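Local coordinates for Ice-binding protein (Flavobacteriaceae bacterium, PDB 5UYT) that probably binds ice crystals and limits their growth, as a bacterial antifreeze protein built of two right-handed beta-solenoid domains, at residues V337-G342 with F364-G369; N287-D292 with P309-L314. One frame throughout, in Å; residues are numbered along the deposited sequence.

Contact 1. Residues V337-G342 with F364-G369; sequences VIKING and FWKVDG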
loop_
_atom_site.group_PDB
_atom_site.type_symbol
_atom_site.label_atom_id
_atom_site.label_comp_id
_atom_site.label_asym_id
_atom_site.label_seq_id
_atom_site.Cartn_x
_atom_site.Cartn_y
_atom_site.Cartn_z
ATOM N N VAL A 337 -8.181 -6.495 2.717
ATOM C CA VAL A 337 -8.142 -7.908 3.058
ATOM C C VAL A 337 -6.761 -8.448 2.711
ATOM O O VAL A 337 -6.275 -8.246 1.604
ATOM C CB VAL A 337 -9.247 -8.712 2.339
ATOM C CG1 VAL A 337 -9.014 -10.223 2.516
ATOM C CG2 VAL A 337 -10.645 -8.327 2.882
ATOM N N ILE A 338 -6.125 -9.128 3.665
ATOM C CA ILE A 338 -4.758 -9.678 3.449
ATOM C C ILE A 338 -4.849 -11.192 3.617
ATOM O O ILE A 338 -5.080 -11.682 4.723
ATOM C CB ILE A 338 -3.744 -9.047 4.443
ATOM C CG1 ILE A 338 -3.693 -7.527 4.149
ATOM C CG2 ILE A 338 -2.336 -9.651 4.239
ATOM C CD1 ILE A 338 -2.933 -6.704 5.163
ATOM N N LYS A 339 -4.764 -11.922 2.509
ATOM C CA LYS A 339 -4.861 -13.382 2.533
ATOM C C LYS A 339 -3.428 -13.913 2.615
ATOM O O LYS A 339 -2.574 -13.540 1.793
ATOM C CB LYS A 339 -5.499 -13.904 1.224
ATOM C CG LYS A 339 -6.899 -13.388 0.939
ATOM C CD LYS A 339 -7.560 -14.175 -0.201
ATOM C CE LYS A 339 -6.940 -13.781 -1.526
ATOM N NZ LYS A 339 -7.588 -14.542 -2.634
ATOM N N ILE A 340 -3.169 -14.817 3.555
ATOM C CA ILE A 340 -1.806 -15.371 3.730
ATOM C C ILE A 340 -1.902 -16.891 3.577
ATOM O O ILE A 340 -2.677 -17.536 4.313
ATOM C CB ILE A 340 -1.226 -14.961 5.128
ATOM C CG1 ILE A 340 -1.014 -13.444 5.198
ATOM C CG2 ILE A 340 0.063 -15.743 5.414
ATOM C CD1 ILE A 340 -0.607 -12.945 6.600
ATOM N N ASN A 341 -1.174 -17.458 2.602
ATOM C CA ASN A 341 -1.200 -18.894 2.368
ATOM C C ASN A 341 -0.029 -19.543 3.123
ATOM O O ASN A 341 0.995 -19.963 2.526
ATOM C CB ASN A 341 -1.184 -19.170 0.853
ATOM C CG ASN A 341 -1.302 -20.642 0.523
ATOM O OD1 ASN A 341 -1.743 -21.443 1.353
ATOM N ND2 ASN A 341 -0.915 -21.010 -0.700
ATOM N N GLY A 342 -0.195 -19.607 4.441
ATOM C CA GLY A 342 0.791 -20.207 5.342
ATOM C C GLY A 342 0.687 -19.515 6.696
ATOM O O GLY A 342 -0.246 -18.753 6.930
ATOM N N PHE A 364 -8.914 -6.986 7.534
ATOM C CA PHE A 364 -9.070 -8.424 7.770
ATOM C C PHE A 364 -7.867 -9.200 7.289
ATOM O O PHE A 364 -7.337 -8.927 6.200
ATOM C CB PHE A 364 -10.306 -8.946 7.033
ATOM C CG PHE A 364 -11.552 -8.221 7.430
ATOM C CD1 PHE A 364 -12.275 -8.635 8.552
ATOM C CD2 PHE A 364 -11.927 -7.046 6.764
ATOM C CE1 PHE A 364 -13.403 -7.927 8.972
ATOM C CE2 PHE A 364 -13.064 -6.335 7.184
ATOM C CZ PHE A 364 -13.777 -6.766 8.287
ATOM N N TRP A 365 -7.473 -10.195 8.074
ATOM C CA TRP A 365 -6.324 -11.014 7.721
ATOM C C TRP A 365 -6.824 -12.450 7.708
ATOM O O TRP A 365 -7.335 -12.940 8.732
ATOM C CB TRP A 365 -5.251 -10.917 8.810
ATOM C CG TRP A 365 -4.749 -9.515 9.099
ATOM C CD1 TRP A 365 -5.387 -8.543 9.836
ATOM C CD2 TRP A 365 -3.499 -8.965 8.692
ATOM N NE1 TRP A 365 -4.599 -7.412 9.890
ATOM C CE2 TRP A 365 -3.437 -7.646 9.194
ATOM C CE3 TRP A 365 -2.429 -9.451 7.912
ATOM C CZ2 TRP A 365 -2.339 -6.803 8.960
ATOM C CZ3 TRP A 365 -1.321 -8.617 7.697
ATOM C CH2 TRP A 365 -1.280 -7.307 8.238
ATOM N N LYS A 366 -6.692 -13.124 6.563
ATOM C CA LYS A 366 -7.070 -14.528 6.466
ATOM C C LYS A 366 -5.777 -15.334 6.494
ATOM O O LYS A 366 -5.014 -15.250 5.521
ATOM C CB LYS A 366 -7.796 -14.729 5.130
ATOM C CG LYS A 366 -8.457 -16.105 4.900
ATOM C CD LYS A 366 -7.481 -17.189 4.440
ATOM C CE LYS A 366 -6.646 -16.827 3.211
ATOM N NZ LYS A 366 -5.575 -17.848 2.977
ATOM N N VAL A 367 -5.515 -16.091 7.568
ATOM C CA VAL A 367 -4.217 -16.776 7.689
ATOM C C VAL A 367 -4.406 -18.307 7.666
ATOM O O VAL A 367 -5.018 -18.901 8.560
ATOM C CB VAL A 367 -3.486 -16.355 8.999
ATOM C CG1 VAL A 367 -2.130 -17.064 9.056
ATOM C CG2 VAL A 367 -3.353 -14.816 9.045
ATOM N N ASP A 368 -3.911 -18.943 6.609
ATOM C CA ASP A 368 -4.064 -20.386 6.493
ATOM C C ASP A 368 -2.875 -21.068 7.165
ATOM O O ASP A 368 -1.980 -21.619 6.507
ATOM C CB ASP A 368 -4.192 -20.827 5.028
ATOM C CG ASP A 368 -4.488 -22.297 4.891
ATOM O OD1 ASP A 368 -4.992 -22.921 5.851
ATOM O OD2 ASP A 368 -4.233 -22.863 3.794
ATOM N N GLY A 369 -2.875 -20.991 8.495
ATOM C CA GLY A 369 -1.821 -21.562 9.305
ATOM C C GLY A 369 -1.769 -20.938 10.689
ATOM O O GLY A 369 -2.699 -20.244 11.117
#
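Neighbouring parallel strands from successive coils of the right-handed beta-solenoid, 336-340 and 363-367, meet here, and Ile338 lies alongside Trp365 on the face that also carries Ile340 and Val367. The backbones are joined at every second residue: Ile338 N gives to Phe364 O, Lys366 N to Ile338 O, Ile340 N to Lys366 O at 2.7 Å, and Asp368 N to Ile340 O. Ile338 CD1 lies 3.6 Å from the centroid of the six-membered ring of Trp365, 17° off its normal, a CH-pi contact over one face, displaced toward the rim. With CG2 anti to the backbone N and CG1 beside it, Ile338 rests CG2 3.7 Å from Trp365 CE3, while its extended arm (chi2 170°) carries CD1 over the ring. Isoleucine and valine, branched at CB, suit the extended strand backbone, and the longer arm of Ile340 brings CD1 to the edge of the same ring and 4.1 Å from Val367 CG2. An alanine in place of Trp365 would probably open a gap beside Ile338 CD1 and leave Lys380 O without the indole N-H. On the opposite face the Lys366 chain, bent at chi2 (-81°) and chi3, lays CE 3.7 Å from Lys339 CB and brings NZ 3.2 Å from Ile340 O. That ammonium stands above the carbonyl plane, whereas Asp368 N approaches nearly along the C=O axis, and the one oxygen is gripped twice. Gly342 and Gly369, at backbone angles that would press a CB against the preceding carbonyl oxygen, let both chains turn in step. Strand 311-314 flanks 336-340 and strand 382-385 flanks 363-367; Tyr283 and Asn287 of helix 270-288 pack on Lys366, while Phe379 meets the Trp365 ring.

Contact 2. Residues N287-D292 with P309-L314; sequences NTLPTD and PHTYLL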
loop_
_atom_site.group_PDB
_atom_site.type_symbol
_atom_site.label_atom_id
_atom_site.label_comp_id
_atom_site.label_asym_id
_atom_site.label_seq_id
_atom_site.Cartn_x
_atom_site.Cartn_y
_atom_site.Cartn_z
ATOM N N ASN A 287 -11.371 -16.327 2.162
ATOM C CA ASN A 287 -10.579 -17.237 1.321
ATOM C C ASN A 287 -10.957 -17.183 -0.159
ATOM O O ASN A 287 -10.084 -17.342 -1.028
ATOM C CB ASN A 287 -10.665 -18.685 1.841
ATOM C CG ASN A 287 -9.499 -19.532 1.371
ATOM O OD1 ASN A 287 -8.361 -19.060 1.341
ATOM N ND2 ASN A 287 -9.769 -20.772 0.997
ATOM N N THR A 288 -12.240 -16.958 -0.451
ATOM C CA THR A 288 -12.738 -16.979 -1.831
ATOM C C THR A 288 -12.820 -15.590 -2.540
ATOM O O THR A 288 -13.132 -15.510 -3.726
ATOM C CB THR A 288 -14.063 -17.792 -1.986
ATOM O OG1 THR A 288 -15.075 -17.259 -1.139
ATOM C CG2 THR A 288 -13.865 -19.291 -1.629
ATOM N N LEU A 289 -12.539 -14.500 -1.824
ATOM C CA LEU A 289 -12.389 -13.186 -2.480
ATOM C C LEU A 289 -11.275 -13.257 -3.513
ATOM O O LEU A 289 -10.189 -13.729 -3.211
ATOM C CB LEU A 289 -12.013 -12.063 -1.470
ATOM C CG LEU A 289 -13.160 -11.564 -0.582
ATOM C CD1 LEU A 289 -12.643 -10.694 0.575
ATOM C CD2 LEU A 289 -14.242 -10.845 -1.418
ATOM N N PRO A 290 -11.535 -12.750 -4.725
ATOM C CA PRO A 290 -10.496 -12.676 -5.784
ATOM C C PRO A 290 -9.316 -11.804 -5.389
ATOM O O PRO A 290 -9.505 -10.741 -4.779
ATOM C CB PRO A 290 -11.241 -12.063 -6.986
ATOM C CG PRO A 290 -12.688 -12.120 -6.626
ATOM C CD PRO A 290 -12.806 -12.145 -5.140
ATOM N N THR A 291 -8.102 -12.254 -5.713
ATOM C CA THR A 291 -6.887 -11.486 -5.400
ATOM C C THR A 291 -6.772 -10.310 -6.372
ATOM O O THR A 291 -6.914 -10.506 -7.584
ATOM C CB THR A 291 -5.648 -12.381 -5.590
ATOM O OG1 THR A 291 -5.687 -13.401 -4.594
ATOM C CG2 THR A 291 -4.336 -11.589 -5.445
ATOM N N ASP A 292 -6.565 -9.105 -5.845
ATOM C CA ASP A 292 -6.258 -7.941 -6.701
ATOM C C ASP A 292 -4.759 -7.858 -6.980
ATOM O O ASP A 292 -4.330 -7.613 -8.107
ATOM C CB ASP A 292 -6.664 -6.649 -5.978
ATOM C CG ASP A 292 -8.143 -6.535 -5.810
ATOM O OD1 ASP A 292 -8.876 -6.884 -6.761
ATOM O OD2 ASP A 292 -8.592 -6.101 -4.740
ATOM N N PRO A 309 -6.556 0.162 -0.464
ATOM C CA PRO A 309 -7.705 -0.727 -0.307
ATOM C C PRO A 309 -7.833 -1.736 -1.466
ATOM O O PRO A 309 -8.097 -1.345 -2.618
ATOM C CB PRO A 309 -8.912 0.240 -0.292
ATOM C CG PRO A 309 -8.325 1.514 0.212
ATOM C CD PRO A 309 -6.974 1.576 -0.458
ATOM N N HIS A 310 -7.602 -3.015 -1.134
ATOM C CA HIS A 310 -7.537 -4.124 -2.098
ATOM C C HIS A 310 -7.655 -5.430 -1.304
ATOM O O HIS A 310 -7.504 -5.435 -0.081
ATOM C CB HIS A 310 -6.163 -4.192 -2.799
ATOM C CG HIS A 310 -5.913 -3.105 -3.806
ATOM N ND1 HIS A 310 -5.059 -2.052 -3.549
ATOM C CD2 HIS A 310 -6.372 -2.920 -5.067
ATOM C CE1 HIS A 310 -5.000 -1.263 -4.611
ATOM N NE2 HIS A 310 -5.800 -1.757 -5.543
ATOM N N THR A 311 -7.819 -6.526 -2.038
ATOM C CA THR A 311 -7.556 -7.842 -1.521
ATOM C C THR A 311 -6.134 -8.242 -1.959
ATOM O O THR A 311 -5.862 -8.347 -3.163
ATOM C CB THR A 311 -8.555 -8.844 -2.089
ATOM O OG1 THR A 311 -9.890 -8.472 -1.707
ATOM C CG2 THR A 311 -8.248 -10.253 -1.548
ATOM N N TYR A 312 -5.261 -8.512 -0.989
ATOM C CA TYR A 312 -3.865 -8.893 -1.284
ATOM C C TYR A 312 -3.683 -10.366 -1.036
ATOM O O TYR A 312 -4.358 -10.935 -0.167
ATOM C CB TYR A 312 -2.921 -8.145 -0.340
ATOM C CG TYR A 312 -2.870 -6.675 -0.651
ATOM C CD1 TYR A 312 -2.068 -6.202 -1.701
ATOM C CD2 TYR A 312 -3.661 -5.753 0.057
ATOM C CE1 TYR A 312 -2.023 -4.843 -2.017
ATOM C CE2 TYR A 312 -3.622 -4.392 -0.256
ATOM C CZ TYR A 312 -2.799 -3.947 -1.290
ATOM O OH TYR A 312 -2.735 -2.608 -1.653
ATOM N N LEU A 313 -2.747 -10.970 -1.762
ATOM C CA LEU A 313 -2.309 -12.349 -1.492
ATOM C C LEU A 313 -0.815 -12.357 -1.140
ATOM O O LEU A 313 0.026 -11.817 -1.884
ATOM C CB LEU A 313 -2.531 -13.261 -2.718
ATOM C CG LEU A 313 -1.962 -14.684 -2.573
ATOM C CD1 LEU A 313 -2.649 -15.507 -1.479
ATOM C CD2 LEU A 313 -2.016 -15.390 -3.928
ATOM N N LEU A 314 -0.495 -12.941 0.007
ATOM C CA LEU A 314 0.879 -13.332 0.309
ATOM C C LEU A 314 0.891 -14.862 0.207
ATOM O O LEU A 314 0.325 -15.529 1.074
ATOM C CB LEU A 314 1.260 -12.858 1.718
ATOM C CG LEU A 314 1.436 -11.331 1.827
ATOM C CD1 LEU A 314 0.941 -10.879 3.186
ATOM C CD2 LEU A 314 2.906 -10.947 1.665
HETATM O O HOH W 1 -11.326 -8.931 -4.020
#
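Asp292 and Thr311 are tied by two hydrogen bonds where the chain leaving helix 270-288 reaches the start of strand 311-314. Asp292 N gives to Thr311 O at 2.9 Å, and Thr311 N returns a nearly straight bond (174° at the hydrogen) to Asp292 OD2, 2.8 Å away. The second donor meets the carboxylate on its anti side, 29° out of plane. Aspartate suits the place because, while its backbone N-H takes the C=O of Thr311, its short side chain, with CG turned back beside its own backbone N (chi1 -67°), can take the N-H. The same OD2 also lies in the plane of the His310 ring, at its edge, 3.9 Å from CD2.

A water links Pro290 to Thr311: it donates to Pro290 O at 2.7 Å and is hydrogen-bonded to Thr311 OG1, so the threonine hydroxyl reaches a carbonyl that it does not touch directly.

Apolar contacts complete the join. Thr311 CG2 approaches Leu289 CB at 4.2 Å, and Thr291 CG2 packs 3.7 Å from Leu313 CB as the two side chains cross; threonine suits the place because its methyl packs on Leu313 while its hydroxyl hydrogen-bonds Lys339 NZ.

Beyond these residues, strand 293-294 continues the incoming chain and pairs in parallel with 311-314, whose other neighbour is strand 336-340; Leu289 also touches Val337 there.

Strand 311-314 of contact 2 lies next to strand 336-340 of contact 1, so the two contacts follow one another across the solenoid wall, their centres about 9 Å apart. Backbone pairing joins them through Tyr312 N and Val337 O, 2.8 Å apart. Lys339 provides a side-chain tie: its NZ reaches Leu289 O at 2.8 Å and also bonds Thr291 OG1, fastening the segment after helix 270-288 to the strand. Lys366 CE packs 3.4 Å from Asn287 OD1 at the helix end, and Ile338 CG2 meets Leu314 CD1 on the other face. Both contacts belong to the second ice-binding-like region.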